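Local coordinates for probable tagatose 6-phosphate kinase (Sinorhizobium meliloti, PDB 3TXV), which probably acts in carbohydrate metabolism, perhaps as a tagatose-6-phosphate kinase, though it is related to a subunit of tagatose-bisphosphate aldolase, at residues A[23-28]-A[47-52]; A[93-98]-A[129-134]; A[259-264]-A[282-287]. All blocks are in the same frame, centred on the assembly; numbering follows the deposited sequence.

In the fold
The three contacts sit in one closed, eight-stranded parallel barrel and follow one another along the chain without nesting or crossing. From the N terminus, interaction 1 closes the loop through helix 31-43, pairing strand 23-26 with strand 48-53. Interaction 2 does the same across helix 106-121, joining strand 89-96 to strand 127-130 and the turns beyond them. Interaction 3, over helix 272-280, pairs strand 261-264 with the last strand, 283-288. That last strand lies next to 23-26, so backbone bonds between interactions 1 and 3 shut the barrel. Within it, K287 of interaction 3 forms a salt bridge with D94 of interaction 2, linking strands across the interior.

Interaction 1: A[23-28]-A[47-52]; sequences IPSICS and PVLIEA
S25 and E51 meet inside the barrel, where the S25 hydroxyl OG donates to OE2 of E51 at 2.5 Å, reaching the anti side of the carboxylate and lying 24° out of its plane. The E51 chain, bent at chi2, passes S25 with CG and brings OE2 to the hydroxyl; serine suits the place as a short side chain with a proton to donate. Beside this pair the backbone is firmly knit: I26 N reaches L49 O at 3.1 Å, and E51 N reaches I26 O at 3.0 Å in a nearly straight bond. I26 and I50 point to the other face, against helix 31-43, as suits branched apolar residues. L49 packs alongside, its CB 3.4 Å from P24 O and its CD2 branch beside S25 OG. The ends are looser. I23, partly exposed, crosses the L49 side chain at about a right angle, I23 CG2 to L49 CD2 4.0 Å, and at the far end C27 SG lies 4.1 Å from E51 CB. K127 forms a salt bridge with E51 OE2. With an alanine here the carboxylate is gone, which would probably leave S25 OG without its acceptor and K127 with one of its two carboxylate partners missing. The chemistry is consistent with a polar barrel interior in which buried charges probably offset one another, backed by an apolar outer layer.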
# COMPACT_ATOMS: atom_id res chain seq x y z
N ILE A 23 -9.54 -2.97 10.03
CA ILE A 23 -8.49 -1.95 9.96
C ILE A 23 -8.03 -1.71 8.52
O ILE A 23 -7.84 -2.68 7.75
CB ILE A 23 -7.32 -2.24 10.93
CG1 ILE A 23 -6.36 -1.08 10.96
CG2 ILE A 23 -6.55 -3.48 10.54
CD1 ILE A 23 -5.74 -0.85 12.33
N PRO A 24 -7.93 -0.41 8.13
CA PRO A 24 -7.39 -0.02 6.82
C PRO A 24 -5.89 -0.12 6.83
O PRO A 24 -5.26 0.24 7.83
CB PRO A 24 -7.83 1.44 6.67
CG PRO A 24 -8.20 1.87 7.98
CD PRO A 24 -8.67 0.70 8.74
N SER A 25 -5.34 -0.64 5.74
CA SER A 25 -3.89 -0.81 5.64
C SER A 25 -3.34 0.13 4.60
O SER A 25 -3.72 0.08 3.44
CB SER A 25 -3.56 -2.25 5.29
OG SER A 25 -2.21 -2.51 5.57
N ILE A 26 -2.44 1.01 5.01
CA ILE A 26 -1.92 1.98 4.07
C ILE A 26 -0.53 1.57 3.63
O ILE A 26 0.41 1.70 4.43
CB ILE A 26 -1.80 3.36 4.70
CG1 ILE A 26 -3.03 3.69 5.61
CG2 ILE A 26 -1.50 4.37 3.65
CD1 ILE A 26 -4.42 3.57 4.96
N CYS A 27 -0.39 1.07 2.40
CA CYS A 27 0.94 0.84 1.82
C CYS A 27 1.21 1.87 0.78
O CYS A 27 1.15 1.59 -0.43
CB CYS A 27 1.10 -0.51 1.16
SG CYS A 27 -0.10 -1.63 1.69
N SER A 28 1.50 3.07 1.24
CA SER A 28 2.11 4.02 0.37
C SER A 28 3.39 4.50 1.06
O SER A 28 3.53 4.43 2.28
CB SER A 28 1.15 5.16 0.03
OG SER A 28 1.14 5.39 -1.38
N PRO A 47 -6.11 4.20 15.67
CA PRO A 47 -4.71 4.14 15.22
C PRO A 47 -4.57 3.99 13.69
O PRO A 47 -5.57 3.74 13.00
CB PRO A 47 -4.16 2.89 15.92
CG PRO A 47 -5.35 2.00 16.04
CD PRO A 47 -6.57 2.88 16.19
N VAL A 48 -3.34 4.16 13.20
CA VAL A 48 -3.06 4.09 11.78
C VAL A 48 -2.07 2.98 11.45
O VAL A 48 -0.93 2.93 11.98
CB VAL A 48 -2.55 5.44 11.25
CG1 VAL A 48 -1.21 5.79 11.83
CG2 VAL A 48 -2.50 5.45 9.74
N LEU A 49 -2.49 2.08 10.56
CA LEU A 49 -1.62 1.00 10.11
C LEU A 49 -0.82 1.43 8.88
O LEU A 49 -1.38 1.66 7.80
CB LEU A 49 -2.48 -0.22 9.81
CG LEU A 49 -1.81 -1.48 9.31
CD1 LEU A 49 -0.66 -1.89 10.19
CD2 LEU A 49 -2.85 -2.56 9.32
N ILE A 50 0.49 1.57 9.04
CA ILE A 50 1.31 1.84 7.87
C ILE A 50 2.29 0.69 7.52
O ILE A 50 3.05 0.22 8.38
CB ILE A 50 2.04 3.15 7.97
CG1 ILE A 50 1.03 4.25 8.10
CG2 ILE A 50 2.85 3.40 6.71
CD1 ILE A 50 1.58 5.45 8.83
N GLU A 51 2.25 0.27 6.26
CA GLU A 51 2.96 -0.93 5.80
C GLU A 51 4.04 -0.61 4.77
O GLU A 51 3.91 0.32 4.00
CB GLU A 51 1.95 -1.93 5.22
CG GLU A 51 0.81 -2.29 6.15
CD GLU A 51 0.61 -3.79 6.24
OE1 GLU A 51 1.63 -4.53 6.12
OE2 GLU A 51 -0.56 -4.25 6.42
N ALA A 52 5.11 -1.38 4.77
CA ALA A 52 6.13 -1.33 3.74
C ALA A 52 6.34 -2.75 3.18
O ALA A 52 6.02 -3.70 3.88
CB ALA A 52 7.40 -0.78 4.32

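Interaction 2: A[93-98]-A[129-134]; sequences GDHLGP and HLDTSM
H95 and H129 form a T-shaped pair, the edge of H129 directed at the face of H95, with centroids 4.8 Å apart and planes at 67°. The atom that does the touching is H129 CE1, which stands over the rim of the H95 ring, 3.5 Å from H95 ND1. That same H95 ND1 points along its own ring plane to D131 OD2, 2.9 Å away, which accepts with its anti lone pair; the carboxylate is turned 49° from the ring. D131 OD1 is taken by S133 OG, so the acid is held at both oxygens. In H129, CG anti to the backbone N (chi1 171°) carries the ring alongside D94, nearly coplanar with its carboxylate, and up to H95 N. Its ND1 lies 3.2 Å from D94 OD1 and 3.0 Å from H95 N, and can donate to the first or accept from the second, not both at once. The other ring nitrogen, NE2, bonds G176 O, while D94 OD1 has a salt bridge with K287. H95 takes a positive phi where the chain turns its corner, after which L96 N rejoins H129 O. At G97 a side chain would collide with D131 O, so glycine suits the turn; P98 CD then packs on SE of selenomethionine M134 at 3.9 Å. A polar cluster at the C-terminal ends of parallel strands is characteristic of TIM-barrel active sites, and H95, with E178 and H265, could belong to a vacant metal site.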
# COMPACT_ATOMS: atom_id res chain seq x y z
N GLY A 93 4.81 -4.90 7.76
CA GLY A 93 5.78 -5.36 6.78
C GLY A 93 4.98 -6.25 5.86
O GLY A 93 4.27 -7.18 6.31
N ASP A 94 5.06 -5.95 4.57
CA ASP A 94 4.23 -6.62 3.57
C ASP A 94 5.06 -7.49 2.65
O ASP A 94 6.13 -7.09 2.19
CB ASP A 94 3.45 -5.59 2.75
CG ASP A 94 2.59 -6.23 1.67
OD1 ASP A 94 2.11 -7.36 1.91
OD2 ASP A 94 2.39 -5.63 0.59
N HIS A 95 4.53 -8.67 2.38
CA HIS A 95 5.25 -9.67 1.58
C HIS A 95 6.70 -9.81 2.04
O HIS A 95 7.61 -9.49 1.28
CB HIS A 95 5.20 -9.33 0.06
CG HIS A 95 3.83 -9.43 -0.53
ND1 HIS A 95 3.25 -10.64 -0.86
CD2 HIS A 95 2.91 -8.48 -0.82
CE1 HIS A 95 2.03 -10.42 -1.32
NE2 HIS A 95 1.80 -9.12 -1.31
N LEU A 96 6.93 -10.28 3.26
CA LEU A 96 8.30 -10.52 3.73
C LEU A 96 8.71 -11.94 3.43
O LEU A 96 7.93 -12.86 3.57
CB LEU A 96 8.43 -10.24 5.22
CG LEU A 96 8.38 -8.79 5.74
CD1 LEU A 96 7.79 -7.80 4.78
CD2 LEU A 96 7.64 -8.77 7.05
N GLY A 97 9.95 -12.11 3.01
CA GLY A 97 10.43 -13.40 2.54
C GLY A 97 11.50 -13.27 1.49
O GLY A 97 12.14 -12.23 1.40
N PRO A 98 11.71 -14.33 0.68
CA PRO A 98 12.78 -14.40 -0.33
C PRO A 98 12.59 -13.52 -1.57
O PRO A 98 13.53 -13.39 -2.37
CB PRO A 98 12.77 -15.86 -0.78
CG PRO A 98 11.83 -16.59 0.10
CD PRO A 98 10.94 -15.58 0.77
N HIS A 129 3.87 -9.90 7.52
CA HIS A 129 3.27 -10.79 6.54
C HIS A 129 4.35 -11.71 5.95
O HIS A 129 5.36 -11.25 5.38
CB HIS A 129 2.54 -9.99 5.49
CG HIS A 129 2.07 -10.79 4.33
ND1 HIS A 129 2.16 -10.33 3.04
CD2 HIS A 129 1.52 -12.02 4.25
CE1 HIS A 129 1.67 -11.24 2.21
NE2 HIS A 129 1.28 -12.27 2.93
N LEU A 130 4.14 -13.00 6.14
CA LEU A 130 5.14 -13.96 5.77
C LEU A 130 4.72 -14.68 4.50
O LEU A 130 3.89 -15.61 4.53
CB LEU A 130 5.37 -14.96 6.90
CG LEU A 130 5.91 -14.41 8.22
CD1 LEU A 130 5.88 -15.49 9.27
CD2 LEU A 130 7.31 -13.82 8.04
N ASP A 131 5.29 -14.23 3.40
CA ASP A 131 4.99 -14.81 2.12
C ASP A 131 6.23 -15.46 1.57
O ASP A 131 7.13 -14.77 1.10
CB ASP A 131 4.50 -13.73 1.16
CG ASP A 131 3.99 -14.31 -0.15
OD1 ASP A 131 3.88 -15.57 -0.25
OD2 ASP A 131 3.69 -13.51 -1.08
N THR A 132 6.25 -16.79 1.61
CA THR A 132 7.40 -17.59 1.21
C THR A 132 7.06 -18.50 0.02
O THR A 132 7.72 -19.50 -0.22
CB THR A 132 7.79 -18.51 2.36
OG1 THR A 132 6.60 -18.88 3.07
CG2 THR A 132 8.73 -17.81 3.31
N SER A 133 6.04 -18.13 -0.73
CA SER A 133 5.43 -19.07 -1.66
C SER A 133 6.11 -19.11 -3.02
O SER A 133 5.86 -20.02 -3.83
CB SER A 133 3.95 -18.74 -1.83
OG SER A 133 3.78 -17.38 -2.20
N MSE A 134 6.96 -18.12 -3.28
CA MSE A 134 7.62 -18.02 -4.58
C MSE A 134 8.87 -18.87 -4.65
O MSE A 134 9.59 -19.01 -3.68
CB MSE A 134 7.88 -16.55 -4.97
CG MSE A 134 8.92 -15.82 -4.14
SE MSE A 134 8.48 -15.57 -2.25
CE MSE A 134 6.92 -14.44 -2.45

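Interaction 3: A[259-264]-A[282-287]; sequences GMVFEA and GFAILK
Strands 261-264 and 283-287 run parallel, their axes 4.6 Å apart at closest and 35° apart in direction, as neighbours in a TIM barrel joined by a beta-alpha-beta crossover. G282 ends the intervening helix as the C-prime residue of a Schellman motif, a positive-phi place that calls for glycine, and its O takes F262 N. F283 centres an inverse gamma turn; F262 O takes I285 N and, weakly, A284 N, and the ladder becomes regular from E263 and I285 on: A264 N reaches I285 O at 2.7 Å, and K287 N meets A264 O nearly along the C=O axis. On one face the rings of F262 and F283 lie side by side but slid apart, touching through F262 CD2 and F283 CE1 at 3.6 Å. A264, small enough to sit beside them, meets F283 CB with its own CB. At the start of strand 261-264, V261 packs its CB on A284 CB at 3.8 Å. The interior face carries I285, whose CG2 touches E263 CG and OE1. E263 CG stands opposite the backbone N (chi1 -178°), which sends the carboxylate across I285; there H265 bonds OE2 and K127 forms a salt bridge with OE1. K287 NZ, also paired with D94, completes the cluster, meeting E263 OE2 at 3.0 Å from above the carboxylate plane.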
# COMPACT_ATOMS: atom_id res chain seq x y z
N GLY A 259 -9.77 -16.67 15.88
CA GLY A 259 -8.83 -15.57 16.11
C GLY A 259 -8.10 -15.18 14.84
O GLY A 259 -6.90 -14.88 14.87
N MSE A 260 -8.83 -15.20 13.73
CA MSE A 260 -8.27 -14.97 12.41
C MSE A 260 -9.25 -14.25 11.54
O MSE A 260 -10.41 -14.62 11.48
CB MSE A 260 -7.90 -16.29 11.76
CG MSE A 260 -6.50 -16.73 12.10
SE MSE A 260 -5.87 -18.10 10.90
CE MSE A 260 -5.99 -17.10 9.21
N VAL A 261 -8.77 -13.22 10.85
CA VAL A 261 -9.58 -12.55 9.84
C VAL A 261 -8.90 -12.72 8.49
O VAL A 261 -7.78 -13.21 8.43
CB VAL A 261 -9.71 -11.05 10.16
CG1 VAL A 261 -10.29 -10.86 11.55
CG2 VAL A 261 -8.36 -10.38 10.07
N PHE A 262 -9.56 -12.31 7.41
CA PHE A 262 -8.87 -12.18 6.11
C PHE A 262 -8.26 -10.80 5.82
O PHE A 262 -8.91 -9.78 6.00
CB PHE A 262 -9.78 -12.56 4.97
CG PHE A 262 -10.15 -14.00 4.96
CD1 PHE A 262 -9.23 -14.96 5.34
CD2 PHE A 262 -11.42 -14.40 4.55
CE1 PHE A 262 -9.57 -16.32 5.32
CE2 PHE A 262 -11.78 -15.73 4.53
CZ PHE A 262 -10.85 -16.69 4.92
N GLU A 263 -7.00 -10.78 5.39
CA GLU A 263 -6.42 -9.64 4.72
C GLU A 263 -6.75 -9.70 3.25
O GLU A 263 -6.60 -10.76 2.59
CB GLU A 263 -4.92 -9.65 4.86
CG GLU A 263 -4.24 -8.46 4.24
CD GLU A 263 -2.88 -8.15 4.85
OE1 GLU A 263 -2.79 -7.99 6.10
OE2 GLU A 263 -1.90 -8.05 4.07
N ALA A 264 -7.21 -8.57 2.73
CA ALA A 264 -7.47 -8.46 1.30
C ALA A 264 -6.61 -7.39 0.62
O ALA A 264 -6.50 -6.25 1.10
CB ALA A 264 -8.96 -8.25 1.02
N GLY A 282 -15.76 -10.17 6.68
CA GLY A 282 -14.53 -10.61 7.32
C GLY A 282 -13.22 -10.46 6.55
O GLY A 282 -12.16 -10.96 7.02
N PHE A 283 -13.27 -9.82 5.39
CA PHE A 283 -12.05 -9.37 4.77
C PHE A 283 -11.80 -8.10 5.53
O PHE A 283 -12.20 -7.02 5.11
CB PHE A 283 -12.25 -9.19 3.28
CG PHE A 283 -12.92 -10.36 2.65
CD1 PHE A 283 -12.18 -11.48 2.27
CD2 PHE A 283 -14.31 -10.39 2.51
CE1 PHE A 283 -12.81 -12.60 1.73
CE2 PHE A 283 -14.94 -11.51 1.96
CZ PHE A 283 -14.20 -12.61 1.57
N ALA A 284 -11.19 -8.24 6.70
CA ALA A 284 -11.22 -7.19 7.70
C ALA A 284 -10.01 -6.30 7.66
O ALA A 284 -10.01 -5.23 8.27
CB ALA A 284 -11.37 -7.78 9.09
N ILE A 285 -8.97 -6.75 6.98
CA ILE A 285 -7.81 -5.91 6.75
C ILE A 285 -7.80 -5.63 5.27
O ILE A 285 -7.80 -6.57 4.45
CB ILE A 285 -6.51 -6.58 7.13
CG1 ILE A 285 -6.44 -6.76 8.65
CG2 ILE A 285 -5.37 -5.77 6.60
CD1 ILE A 285 -5.61 -7.90 9.06
N LEU A 286 -7.81 -4.34 4.96
CA LEU A 286 -8.00 -3.80 3.63
C LEU A 286 -6.75 -3.07 3.23
O LEU A 286 -6.46 -2.00 3.74
CB LEU A 286 -9.14 -2.79 3.67
CG LEU A 286 -10.50 -3.39 4.02
CD1 LEU A 286 -11.38 -2.33 4.62
CD2 LEU A 286 -11.13 -4.03 2.77
N LYS A 287 -6.03 -3.57 2.26
CA LYS A 287 -4.85 -2.88 1.84
C LYS A 287 -5.13 -1.95 0.69
O LYS A 287 -5.62 -2.35 -0.33
CB LYS A 287 -3.82 -3.88 1.40
CG LYS A 287 -3.20 -4.65 2.51
CD LYS A 287 -1.90 -5.26 2.09
CE LYS A 287 -0.77 -4.78 2.92
NZ LYS A 287 0.02 -5.88 3.47